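Local coordinates for protein putative metal-dependent hydrolase (Bacillus subtilis, PDB 6KNS) that binds two zinc ions in a metallo-beta-lactamase fold and is probably a hydrolase, perhaps a nuclease related to the tRNA-processing enzyme RNase Z, at residues A[12-17]-A[216-221]; A[22-27]-A[42-47]; A[62-67]-A[158-163]; A[179-184]-A[193-198]. All blocks are in the same frame, centred on the assembly; numbering follows the deposited sequence.

Contact 1. Residues A[12-17]-A[216-221]. With ZN (zinc ion), chain G.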
loop_
_atom_site.group_PDB
_atom_site.type_symbol
_atom_site.label_atom_id
_atom_site.label_comp_id
_atom_site.label_asym_id
_atom_site.label_seq_id
_atom_site.Cartn_x
_atom_site.Cartn_y
_atom_site.Cartn_z
ATOM N N ILE A 12 -10.485 8.559 -1.866
ATOM C CA ILE A 12 -9.379 7.909 -2.573
ATOM C C ILE A 12 -9.470 6.431 -2.328
ATOM O O ILE A 12 -9.260 5.641 -3.240
ATOM C CB ILE A 12 -8.018 8.420 -2.138
ATOM C CG1 ILE A 12 -7.967 9.937 -2.290
ATOM C CG2 ILE A 12 -6.909 7.750 -2.989
ATOM C CD1 ILE A 12 -8.170 10.448 -3.705
ATOM N N GLY A 13 -9.828 6.039 -1.103
ATOM C CA GLY A 13 -10.064 4.599 -0.846
ATOM C C GLY A 13 -10.981 4.451 0.353
ATOM O O GLY A 13 -11.000 5.304 1.241
ATOM N N CYS A 14 -11.730 3.380 0.383
ATOM C CA CYS A 14 -12.862 3.320 1.298
ATOM C C CYS A 14 -13.152 1.960 1.932
ATOM O O CYS A 14 -14.127 1.855 2.715
ATOM C CB CYS A 14 -14.121 3.830 0.573
ATOM S SG CYS A 14 -14.528 2.798 -0.781
ATOM N N TYR A 15 -12.328 0.938 1.649
ATOM C CA TYR A 15 -12.493 -0.365 2.309
ATOM C C TYR A 15 -11.902 -0.470 3.703
ATOM O O TYR A 15 -10.831 0.086 3.991
ATOM C CB TYR A 15 -11.968 -1.527 1.431
ATOM C CG TYR A 15 -13.000 -1.928 0.386
ATOM C CD1 TYR A 15 -13.935 -2.913 0.648
ATOM C CD2 TYR A 15 -13.054 -1.278 -0.825
ATOM C CE1 TYR A 15 -14.901 -3.232 -0.270
ATOM C CE2 TYR A 15 -14.015 -1.579 -1.772
ATOM C CZ TYR A 15 -14.943 -2.553 -1.477
ATOM O OH TYR A 15 -15.853 -2.893 -2.428
ATOM N N GLY A 16 -12.580 -1.221 4.572
ATOM C CA GLY A 16 -12.069 -1.457 5.899
ATOM C C GLY A 16 -11.071 -2.603 5.869
ATOM O O GLY A 16 -11.305 -3.564 5.185
ATOM N N GLY A 17 -9.968 -2.487 6.609
ATOM C CA GLY A 17 -9.033 -3.581 6.847
ATOM C C GLY A 17 -7.982 -3.793 5.759
ATOM O O GLY A 17 -6.774 -3.742 6.024
ATOM N N THR A 216 -18.609 4.597 4.761
ATOM C CA THR A 216 -17.306 4.156 4.298
ATOM C C THR A 216 -16.715 3.061 5.233
ATOM O O THR A 216 -17.408 2.503 6.108
ATOM C CB THR A 216 -16.397 5.400 4.140
ATOM O OG1 THR A 216 -15.170 5.024 3.505
ATOM C CG2 THR A 216 -16.096 6.075 5.507
ATOM N N HIS A 217 -15.452 2.720 5.016
ATOM C CA HIS A 217 -14.774 1.661 5.771
ATOM C C HIS A 217 -15.554 0.368 5.621
ATOM O O HIS A 217 -15.869 -0.307 6.592
ATOM C CB HIS A 217 -14.630 2.045 7.227
ATOM C CG HIS A 217 -13.439 1.452 7.891
ATOM N ND1 HIS A 217 -13.454 0.197 8.463
ATOM C CD2 HIS A 217 -12.173 1.929 8.035
ATOM C CE1 HIS A 217 -12.259 -0.055 8.973
ATOM N NE2 HIS A 217 -11.462 0.978 8.723
ATOM N N LEU A 218 -15.810 0.033 4.365
ATOM C CA LEU A 218 -16.826 -0.932 3.973
ATOM C C LEU A 218 -16.384 -2.374 4.196
ATOM O O LEU A 218 -15.189 -2.671 4.165
ATOM C CB LEU A 218 -17.161 -0.739 2.494
ATOM C CG LEU A 218 -17.668 0.635 2.105
ATOM C CD1 LEU A 218 -17.800 0.735 0.528
ATOM C CD2 LEU A 218 -18.975 0.929 2.855
ATOM N N PRO A 219 -17.356 -3.278 4.412
ATOM C CA PRO A 219 -17.054 -4.696 4.628
ATOM C C PRO A 219 -16.818 -5.449 3.318
ATOM O O PRO A 219 -17.100 -4.933 2.261
ATOM C CB PRO A 219 -18.320 -5.223 5.301
ATOM C CG PRO A 219 -19.422 -4.335 4.791
ATOM C CD PRO A 219 -18.779 -2.970 4.620
ATOM N N HIS A 220 -16.288 -6.662 3.409
ATOM C CA HIS A 220 -15.979 -7.485 2.255
ATOM C C HIS A 220 -17.007 -8.620 2.085
ATOM O O HIS A 220 -16.669 -9.689 1.593
ATOM C CB HIS A 220 -14.546 -8.062 2.417
ATOM C CG HIS A 220 -13.499 -6.991 2.502
ATOM N ND1 HIS A 220 -12.784 -6.567 1.403
ATOM C CD2 HIS A 220 -13.107 -6.202 3.528
ATOM C CE1 HIS A 220 -11.976 -5.585 1.753
ATOM N NE2 HIS A 220 -12.138 -5.350 3.041
ATOM N N PHE A 221 -18.245 -8.400 2.510
ATOM C CA PHE A 221 -19.324 -9.373 2.263
ATOM C C PHE A 221 -20.639 -8.601 2.242
ATOM O O PHE A 221 -20.699 -7.457 2.687
ATOM C CB PHE A 221 -19.368 -10.451 3.360
ATOM C CG PHE A 221 -19.739 -9.916 4.696
ATOM C CD1 PHE A 221 -18.795 -9.268 5.480
ATOM C CD2 PHE A 221 -21.052 -10.005 5.160
ATOM C CE1 PHE A 221 -19.151 -8.719 6.752
ATOM C CE2 PHE A 221 -21.414 -9.474 6.402
ATOM C CZ PHE A 221 -20.467 -8.825 7.198
HETATM ZN ZN ZN G . -9.730 1.115 9.916
#
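Tyr15 and Leu218 stand opposite each other in a single backbone bridge, CA atoms 4.7 Å apart, where the chain leaving strand 7-13 meets the loop after strand 212-216. Leu218 N donates to Cys14 O at 3.0 Å, and Gly16 N donates to Leu218 O at the same length and almost straight (166°). The two runs head in directions 50° apart and come closest at Gly16 and His217. Here Gly16 CA lies over one face of the His217 imidazole, 3.5 Å from its centroid and displaced toward the rim, a CH-pi contact possible because glycine brings bare backbone to the ring. His217 NE2 binds a zinc ion at 2.1 Å, whose other ligands are Asp69, His70 and Asp161. Farther along, His220 NE2 donates to Gly16 O at 2.9 Å, the oxygen lying in the ring plane. One face of the same imidazole receives Tyr15 CD1, 3.5 Å from His220 CE1, with the two ring planes inclined by 37°; Phe18 also stacks on His220. At the start of the loop, Cys14 CB presses against Thr216 OG1 at 3.3 Å, a hydroxyl hydrogen-bonded to Tyr28, and Cys14 SG reaches Leu218 CD1. The two histidines use NE2 in opposite ways: that of His217 gives its lone pair to zinc, whereas that of His220 carries a proton and gives it to a carbonyl. The zinc ligand is thus seated on a glycine backbone that His220 also grips.

Contact 2. Residues A[22-27]-A[42-47]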
loop_
_atom_site.group_PDB
_atom_site.type_symbol
_atom_site.label_atom_id
_atom_site.label_comp_id
_atom_site.label_asym_id
_atom_site.label_seq_id
_atom_site.Cartn_x
_atom_site.Cartn_y
_atom_site.Cartn_z
ATOM N N ASN A 22 -8.562 -4.260 -6.835
ATOM C CA ASN A 22 -8.441 -3.003 -7.575
ATOM C C ASN A 22 -9.028 -1.788 -6.838
ATOM O O ASN A 22 -9.237 -0.722 -7.438
ATOM C CB ASN A 22 -9.021 -3.144 -8.975
ATOM C CG ASN A 22 -8.278 -4.202 -9.802
ATOM O OD1 ASN A 22 -7.057 -4.134 -9.981
ATOM N ND2 ASN A 22 -9.007 -5.192 -10.274
ATOM N N GLU A 23 -9.240 -1.948 -5.534
ATOM C CA GLU A 23 -9.700 -0.842 -4.705
ATOM C C GLU A 23 -8.654 -0.470 -3.663
ATOM O O GLU A 23 -7.471 -0.850 -3.787
ATOM C CB GLU A 23 -11.022 -1.179 -4.037
ATOM C CG GLU A 23 -12.115 -1.575 -5.047
ATOM C CD GLU A 23 -12.480 -0.459 -6.047
ATOM O OE1 GLU A 23 -12.244 0.752 -5.774
ATOM O OE2 GLU A 23 -12.990 -0.829 -7.137
ATOM N N ALA A 24 -9.081 0.331 -2.686
ATOM C CA ALA A 24 -8.181 0.897 -1.686
ATOM C C ALA A 24 -8.787 0.916 -0.295
ATOM O O ALA A 24 -10.011 0.766 -0.136
ATOM C CB ALA A 24 -7.702 2.314 -2.106
ATOM N N THR A 25 -7.944 1.088 0.726
ATOM C CA THR A 25 -8.451 1.291 2.101
ATOM C C THR A 25 -8.390 2.800 2.406
ATOM O O THR A 25 -8.173 3.595 1.485
ATOM C CB THR A 25 -7.749 0.427 3.141
ATOM O OG1 THR A 25 -6.412 0.888 3.379
ATOM C CG2 THR A 25 -7.691 -1.046 2.693
ATOM N N SER A 26 -8.652 3.200 3.655
ATOM C CA SER A 26 -8.904 4.588 3.975
ATOM C C SER A 26 -7.907 5.633 3.449
ATOM O O SER A 26 -6.726 5.588 3.729
ATOM C CB SER A 26 -9.054 4.771 5.472
ATOM O OG SER A 26 -10.152 4.016 5.971
ATOM N N GLY A 27 -8.458 6.596 2.724
ATOM C CA GLY A 27 -7.758 7.776 2.235
ATOM C C GLY A 27 -8.756 8.773 1.656
ATOM O O GLY A 27 -9.590 8.413 0.800
ATOM N N GLY A 42 -3.920 4.777 3.577
ATOM C CA GLY A 42 -3.946 3.328 3.675
ATOM C C GLY A 42 -3.472 2.613 2.423
ATOM O O GLY A 42 -2.724 3.183 1.610
ATOM N N SER A 43 -3.913 1.360 2.271
ATOM C CA SER A 43 -3.414 0.459 1.189
ATOM C C SER A 43 -3.892 0.918 -0.202
ATOM O O SER A 43 -5.079 1.159 -0.403
ATOM C CB SER A 43 -3.887 -0.974 1.456
ATOM O OG SER A 43 -3.234 -1.924 0.632
ATOM N N ALA A 44 -2.959 1.034 -1.152
ATOM C CA ALA A 44 -3.239 1.476 -2.511
ATOM C C ALA A 44 -3.737 2.927 -2.604
ATOM O O ALA A 44 -4.161 3.370 -3.686
ATOM C CB ALA A 44 -4.227 0.507 -3.256
ATOM N N VAL A 45 -3.628 3.691 -1.522
ATOM C CA VAL A 45 -4.089 5.056 -1.538
ATOM C C VAL A 45 -3.162 5.939 -2.354
ATOM O O VAL A 45 -3.641 6.763 -3.136
ATOM C CB VAL A 45 -4.319 5.583 -0.121
ATOM C CG1 VAL A 45 -4.403 7.137 -0.115
ATOM C CG2 VAL A 45 -5.587 4.907 0.407
ATOM N N LEU A 46 -1.849 5.758 -2.233
ATOM C CA LEU A 46 -0.949 6.573 -3.057
ATOM C C LEU A 46 -1.150 6.347 -4.527
ATOM O O LEU A 46 -1.216 7.318 -5.318
ATOM C CB LEU A 46 0.516 6.292 -2.751
ATOM C CG LEU A 46 1.236 7.040 -1.663
ATOM C CD1 LEU A 46 2.819 6.863 -1.837
ATOM C CD2 LEU A 46 0.812 8.517 -1.662
ATOM N N SER A 47 -1.252 5.073 -4.922
ATOM C CA SER A 47 -1.500 4.743 -6.308
ATOM C C SER A 47 -2.723 5.485 -6.875
ATOM O O SER A 47 -2.688 6.055 -7.984
ATOM C CB SER A 47 -1.697 3.250 -6.459
ATOM O OG SER A 47 -1.892 2.866 -7.813
#
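Thr25 and Ser43 exchange two hydrogen bonds: Ser43 N donates to Thr25 OG1 at 2.8 Å, bent to 148°, and Thr25 N donates to Ser43 O at 3.1 Å. OG1 stands between the backbone N and the carbonyl carbon (chi1 72°), where the amide of Ser43 can meet it. The same hydroxyl is also bonded to the carbonyl oxygen of Asp69, a zinc ligand, which makes Thr25 a second-shell residue of the metal site. A third bond runs from Gly42 N to Ser26 O at 2.9 Å. Gly42 to Val45 form a type II beta turn, and its third residue, Ala44, is also the N-cap of helix 45-49. Packing spreads outward from these bonds. Ala24 CB sits against Ser43 O at 3.3 Å and against Ala44 CB at 4.1 Å, while Ala44 CB in turn touches Glu23 O. Val45 turns its CG2 branch, anti to the carbonyl carbon, against the backbone of residues 25-27: the methyl meets Thr25 O at 3.1 Å and rests 4.0 Å from Gly27 CA. The contact borders the dimer interface: Ser43 OG bonds to Asp73 of the second subunit, and Glu23 O to Ser47 of that subunit. Residues 22-27 are also held by backbone bonds of Ala24 with Tyr15 and of Gly27 with Ile12 and Gly13. The contact thus closes the base of the hairpin of strands 27-32 and 35-39, with helix 45-49 starting directly beyond it and Leu46 packing on helix 74-86.

Contact 3. Residues A[62-67]-A[158-163]. With ZN (zinc ion), chain H; ZN (zinc ion), chain G.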
loop_
_atom_site.group_PDB
_atom_site.type_symbol
_atom_site.label_atom_id
_atom_site.label_comp_id
_atom_site.label_asym_id
_atom_site.label_seq_id
_atom_site.Cartn_x
_atom_site.Cartn_y
_atom_site.Cartn_z
ATOM N N ILE A 62 -2.808 14.008 7.347
ATOM C CA ILE A 62 -3.200 13.799 8.747
ATOM C C ILE A 62 -3.768 12.396 8.889
ATOM O O ILE A 62 -4.511 11.931 7.999
ATOM C CB ILE A 62 -4.207 14.874 9.262
ATOM C CG1 ILE A 62 -4.561 14.632 10.729
ATOM C CG2 ILE A 62 -5.511 14.851 8.482
ATOM C CD1 ILE A 62 -5.142 15.908 11.391
ATOM N N LEU A 63 -3.385 11.749 9.984
ATOM C CA LEU A 63 -3.661 10.360 10.274
ATOM C C LEU A 63 -4.547 10.199 11.516
ATOM O O LEU A 63 -4.225 10.702 12.574
ATOM C CB LEU A 63 -2.342 9.648 10.548
ATOM C CG LEU A 63 -1.356 9.700 9.387
ATOM C CD1 LEU A 63 -0.075 8.953 9.808
ATOM C CD2 LEU A 63 -1.964 9.091 8.073
ATOM N N SER A 64 -5.697 9.533 11.360
ATOM C CA SER A 64 -6.633 9.364 12.474
ATOM C C SER A 64 -6.053 8.390 13.521
ATOM O O SER A 64 -6.268 8.572 14.722
ATOM C CB SER A 64 -7.962 8.794 11.990
ATOM O OG SER A 64 -7.741 7.568 11.292
ATOM N N HIS A 65 -5.358 7.363 13.048
ATOM C CA HIS A 65 -4.777 6.352 13.904
ATOM C C HIS A 65 -3.811 5.474 13.122
ATOM O O HIS A 65 -3.687 5.627 11.894
ATOM C CB HIS A 65 -5.847 5.521 14.606
ATOM C CG HIS A 65 -6.651 4.593 13.731
ATOM N ND1 HIS A 65 -7.466 5.032 12.707
ATOM C CD2 HIS A 65 -6.857 3.251 13.829
ATOM C CE1 HIS A 65 -8.110 3.990 12.199
ATOM N NE2 HIS A 65 -7.755 2.899 12.857
ATOM N N TYR A 66 -3.120 4.574 13.812
ATOM C CA TYR A 66 -2.013 3.873 13.202
ATOM C C TYR A 66 -2.254 2.408 12.841
ATOM O O TYR A 66 -1.307 1.651 12.632
ATOM C CB TYR A 66 -0.797 3.991 14.118
ATOM C CG TYR A 66 -0.349 5.446 14.382
ATOM C CD1 TYR A 66 0.290 6.165 13.393
ATOM C CD2 TYR A 66 -0.538 6.055 15.592
ATOM C CE1 TYR A 66 0.727 7.445 13.591
ATOM C CE2 TYR A 66 -0.082 7.388 15.819
ATOM C CZ TYR A 66 0.527 8.069 14.797
ATOM O OH TYR A 66 1.021 9.347 14.920
ATOM N N HIS A 67 -3.504 2.028 12.670
ATOM C CA HIS A 67 -3.843 0.715 12.096
ATOM C C HIS A 67 -3.349 0.686 10.635
ATOM O O HIS A 67 -3.416 1.705 9.941
ATOM C CB HIS A 67 -5.365 0.494 12.141
ATOM C CG HIS A 67 -5.867 -0.194 13.369
ATOM N ND1 HIS A 67 -7.202 -0.184 13.736
ATOM C CD2 HIS A 67 -5.233 -0.987 14.274
ATOM C CE1 HIS A 67 -7.360 -0.915 14.835
ATOM N NE2 HIS A 67 -6.179 -1.410 15.182
ATOM N N TYR A 158 -15.431 13.495 9.842
ATOM C CA TYR A 158 -14.929 12.157 9.558
ATOM C C TYR A 158 -14.846 11.425 10.885
ATOM O O TYR A 158 -14.146 11.872 11.779
ATOM C CB TYR A 158 -13.526 12.271 8.959
ATOM C CG TYR A 158 -12.786 10.998 8.727
ATOM C CD1 TYR A 158 -13.396 9.917 8.090
ATOM C CD2 TYR A 158 -11.437 10.869 9.110
ATOM C CE1 TYR A 158 -12.677 8.722 7.829
ATOM C CE2 TYR A 158 -10.711 9.694 8.858
ATOM C CZ TYR A 158 -11.332 8.631 8.217
ATOM O OH TYR A 158 -10.634 7.477 7.964
ATOM N N THR A 159 -15.576 10.331 11.033
ATOM C CA THR A 159 -15.581 9.576 12.279
ATOM C C THR A 159 -14.286 8.796 12.508
ATOM O O THR A 159 -14.076 8.270 13.598
ATOM C CB THR A 159 -16.719 8.512 12.318
ATOM O OG1 THR A 159 -16.484 7.531 11.290
ATOM C CG2 THR A 159 -18.090 9.136 12.128
ATOM N N ALA A 160 -13.428 8.668 11.495
ATOM C CA ALA A 160 -12.391 7.667 11.545
ATOM C C ALA A 160 -13.070 6.344 11.950
ATOM O O ALA A 160 -14.218 6.075 11.542
ATOM C CB ALA A 160 -11.264 8.067 12.502
ATOM N N ASP A 161 -12.381 5.525 12.734
ATOM C CA ASP A 161 -12.922 4.250 13.176
ATOM C C ASP A 161 -13.429 4.360 14.579
ATOM O O ASP A 161 -12.712 4.844 15.452
ATOM C CB ASP A 161 -11.835 3.202 13.214
ATOM C CG ASP A 161 -11.370 2.779 11.836
ATOM O OD1 ASP A 161 -11.653 3.432 10.797
ATOM O OD2 ASP A 161 -10.736 1.737 11.834
ATOM N N SER A 162 -14.624 3.846 14.828
ATOM C CA SER A 162 -15.172 3.850 16.192
ATOM C C SER A 162 -16.372 2.928 16.307
ATOM O O SER A 162 -17.096 2.721 15.331
ATOM C CB SER A 162 -15.620 5.263 16.542
ATOM O OG SER A 162 -15.954 5.394 17.915
ATOM N N SER A 163 -16.590 2.375 17.489
ATOM C CA SER A 163 -17.928 1.899 17.849
ATOM C C SER A 163 -18.728 3.112 18.340
ATOM O O SER A 163 -18.185 4.214 18.539
ATOM C CB SER A 163 -17.884 0.812 18.944
ATOM O OG SER A 163 -17.313 1.299 20.148
HETATM ZN ZN ZN H . -8.819 0.904 12.940
HETATM ZN ZN ZN G . -9.730 1.115 9.916
#
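His65 and Asp161 cross at about a right angle, imidazole and carboxylate planes 62° apart. Asp161 OD2 sits at the edge of the His65 ring, near its plane and 3.4 Å from NE2; both atoms are metal ligands, and the pair is no hydrogen bond. The same oxygen also lies at the edge of the His67 ring. Within residues 158-163, Ala160 N stands 3.5 Å above the centre of one face of the Tyr158 ring, which Ser64 CB approaches obliquely. One zinc ion joins the segments: His65 NE2 binds it at 2.3 Å, His67 ND1 at 2.1 Å and Asp161 OD2 at 2.4 Å, with His140 as the fourth ligand. OD2 binds the second zinc ion too, alongside Asp69, His70 and His217, so a single carboxylate oxygen bridges the metals. The rotation of His65 is fixed at its other nitrogen: ND1 donates to Ser64 OG at 2.9 Å, in the ring plane. Away from the metals, Ser64 CB and Ala160 CB touch tightly at 3.4 Å. Asp40 ties the two segments together, one carboxylate oxygen taking Ser64 N and the other Tyr158 OH. His65 and His67 open the HxHxDH motif, which ends in Asp69 and His70; together with His140, Asp161 and His217 it makes the dinuclear zinc centre characteristic of the metallo-beta-lactamase superfamily.

Contact 4. Residues A[179-184]-A[193-198]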
loop_
_atom_site.group_PDB
_atom_site.type_symbol
_atom_site.label_atom_id
_atom_site.label_comp_id
_atom_site.label_asym_id
_atom_site.label_seq_id
_atom_site.Cartn_x
_atom_site.Cartn_y
_atom_site.Cartn_z
ATOM N N ILE A 179 -18.925 11.869 7.125
ATOM C CA ILE A 179 -18.311 10.649 6.664
ATOM C C ILE A 179 -18.140 9.684 7.862
ATOM O O ILE A 179 -17.318 9.907 8.736
ATOM C CB ILE A 179 -16.976 10.913 5.997
ATOM C CG1 ILE A 179 -17.132 12.002 4.911
ATOM C CG2 ILE A 179 -16.449 9.582 5.430
ATOM C CD1 ILE A 179 -15.783 12.425 4.239
ATOM N N SER A 180 -18.944 8.618 7.872
ATOM C CA SER A 180 -18.989 7.675 8.950
ATOM C C SER A 180 -18.544 6.331 8.475
ATOM O O SER A 180 -18.978 5.848 7.439
ATOM C CB SER A 180 -20.403 7.505 9.495
ATOM O OG SER A 180 -20.382 6.617 10.598
ATOM N N GLU A 181 -17.680 5.729 9.271
ATOM C CA GLU A 181 -17.347 4.351 9.112
ATOM C C GLU A 181 -18.665 3.562 9.221
ATOM O O GLU A 181 -19.624 3.993 9.883
ATOM C CB GLU A 181 -16.289 3.940 10.146
ATOM C CG GLU A 181 -16.760 3.638 11.560
ATOM C CD GLU A 181 -16.411 2.198 11.945
ATOM O OE1 GLU A 181 -17.207 1.270 11.624
ATOM O OE2 GLU A 181 -15.317 2.003 12.531
ATOM N N CYS A 182 -18.721 2.445 8.519
ATOM C CA CYS A 182 -19.878 1.602 8.546
ATOM C C CYS A 182 -19.467 0.194 8.195
ATOM O O CYS A 182 -19.869 -0.332 7.185
ATOM C CB CYS A 182 -20.883 2.162 7.543
ATOM S SG CYS A 182 -22.495 1.406 7.581
ATOM N N ASN A 183 -18.664 -0.424 9.037
ATOM C CA ASN A 183 -18.061 -1.705 8.715
ATOM C C ASN A 183 -19.034 -2.883 8.891
ATOM O O ASN A 183 -18.720 -3.969 8.454
ATOM C CB ASN A 183 -16.813 -1.926 9.588
ATOM C CG ASN A 183 -15.706 -2.703 8.852
ATOM O OD1 ASN A 183 -15.970 -3.659 8.110
ATOM N ND2 ASN A 183 -14.497 -2.279 9.024
ATOM N N PHE A 184 -20.186 -2.660 9.546
ATOM C CA PHE A 184 -21.164 -3.717 9.851
ATOM C C PHE A 184 -22.589 -3.388 9.415
ATOM O O PHE A 184 -22.941 -2.218 9.329
ATOM C CB PHE A 184 -21.154 -4.020 11.359
ATOM C CG PHE A 184 -19.928 -4.759 11.810
ATOM C CD1 PHE A 184 -19.937 -6.115 11.936
ATOM C CD2 PHE A 184 -18.763 -4.084 12.093
ATOM C CE1 PHE A 184 -18.775 -6.809 12.349
ATOM C CE2 PHE A 184 -17.605 -4.755 12.486
ATOM C CZ PHE A 184 -17.612 -6.107 12.627
ATOM N N ALA A 193 -15.342 -5.154 17.839
ATOM C CA ALA A 193 -14.296 -4.763 16.883
ATOM C C ALA A 193 -13.992 -3.269 16.855
ATOM O O ALA A 193 -13.137 -2.832 16.083
ATOM C CB ALA A 193 -14.671 -5.245 15.449
ATOM N N GLY A 194 -14.697 -2.464 17.636
ATOM C CA GLY A 194 -14.502 -1.015 17.575
ATOM C C GLY A 194 -15.017 -0.357 16.300
ATOM O O GLY A 194 -14.419 0.603 15.782
ATOM N N HIS A 195 -16.130 -0.882 15.803
ATOM C CA HIS A 195 -16.771 -0.367 14.586
ATOM C C HIS A 195 -18.264 -0.109 14.770
ATOM O O HIS A 195 -18.873 -0.501 15.760
ATOM C CB HIS A 195 -16.565 -1.326 13.411
ATOM C CG HIS A 195 -15.145 -1.457 12.974
ATOM N ND1 HIS A 195 -14.372 -0.376 12.587
ATOM C CD2 HIS A 195 -14.358 -2.553 12.840
ATOM C CE1 HIS A 195 -13.173 -0.807 12.232
ATOM N NE2 HIS A 195 -13.129 -2.117 12.408
ATOM N N MET A 196 -18.848 0.562 13.791
ATOM C CA MET A 196 -20.284 0.855 13.793
ATOM C C MET A 196 -21.038 0.145 12.672
ATOM O O MET A 196 -20.441 -0.307 11.701
ATOM C CB MET A 196 -20.486 2.367 13.662
ATOM C CG MET A 196 -20.334 3.094 15.015
ATOM S SD MET A 196 -20.777 4.834 14.931
ATOM C CE MET A 196 -19.412 5.480 13.947
ATOM N N ASN A 197 -22.362 0.058 12.826
ATOM C CA ASN A 197 -23.220 -0.391 11.750
ATOM C C ASN A 197 -24.030 0.767 11.128
ATOM O O ASN A 197 -23.938 1.937 11.523
ATOM C CB ASN A 197 -24.135 -1.560 12.195
ATOM C CG ASN A 197 -25.205 -1.153 13.233
ATOM O OD1 ASN A 197 -25.574 0.022 13.387
ATOM N ND2 ASN A 197 -25.715 -2.146 13.930
ATOM N N SER A 198 -24.802 0.402 10.132
ATOM C CA SER A 198 -25.643 1.313 9.383
ATOM C C SER A 198 -26.616 2.113 10.246
ATOM O O SER A 198 -26.766 3.315 10.030
ATOM C CB SER A 198 -26.402 0.505 8.292
ATOM O OG SER A 198 -26.980 -0.681 8.864
#
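Glu181 meets His195 through a folded chain: its CG lies between the backbone N and the carbonyl carbon (chi1 80°), and a bend at chi2 (120°) carries the carboxylate to the imidazole. The result is a His-carboxylate pair beside the dinuclear zinc centre of this metallo-beta-lactamase fold, consistent with the Glu/His pair of RNase Z relatives. His195 ND1 donates to the syn lone pair of Glu181 OE2 at 2.6 Å, nearly straight (173°) and in the ring plane. Ser162 N grips OE2 as well, while Met196 N reaches Glu181 OE1 at 2.8 Å from above the carboxylate plane. The faces of the imidazole are covered too: Asn183 CB lies 4.1 Å from the His195 ring centroid on one side, and Ala193 O stands 3.4 Å above the plane on the other. The Phe184 and His195 side chains cross at about a right angle, with Phe184 CE2 3.7 Å from His195 CB; Phe184 also packs on Phe86 of the second subunit. Toward strand 177-181, Met196 CE comes to rest 3.7 Å from Ser180 OG, its chain bent at chi3. Cys182 SG leans on the backbone of Ser198 at the start of helix 198-208, for which Asn197 is the N-cap. The backbones meet where Phe184 N donates to Met196 O at 3.2 Å; next to it, Phe184 O takes a CA-H...O contact from Asn197 CA at 3.0 Å.

Along the chain, contact 1 spans the whole set: contacts 2, 3 and 4 follow one another between its two segments. Contacts 1 and 3 share a zinc ion, their centres about 13 Å apart, and both join the sheet holding strands 7-13 and 60-62 to the one holding strands 155-158 and 212-216. Contact 2 lies at the ends of strands 7-13 and 27-32 of the first sheet and contact 4 at the end of strand 177-181 of the second; their centres are about 18 Å apart and they do not touch. Contact 1 bonds to both, pairing Tyr15 N with Ala24 O and Thr216 O with Cys182 N. The metal centre therefore lies where the two sheets' loops converge, with Gly16, Ser26 and His195 close to its ligands.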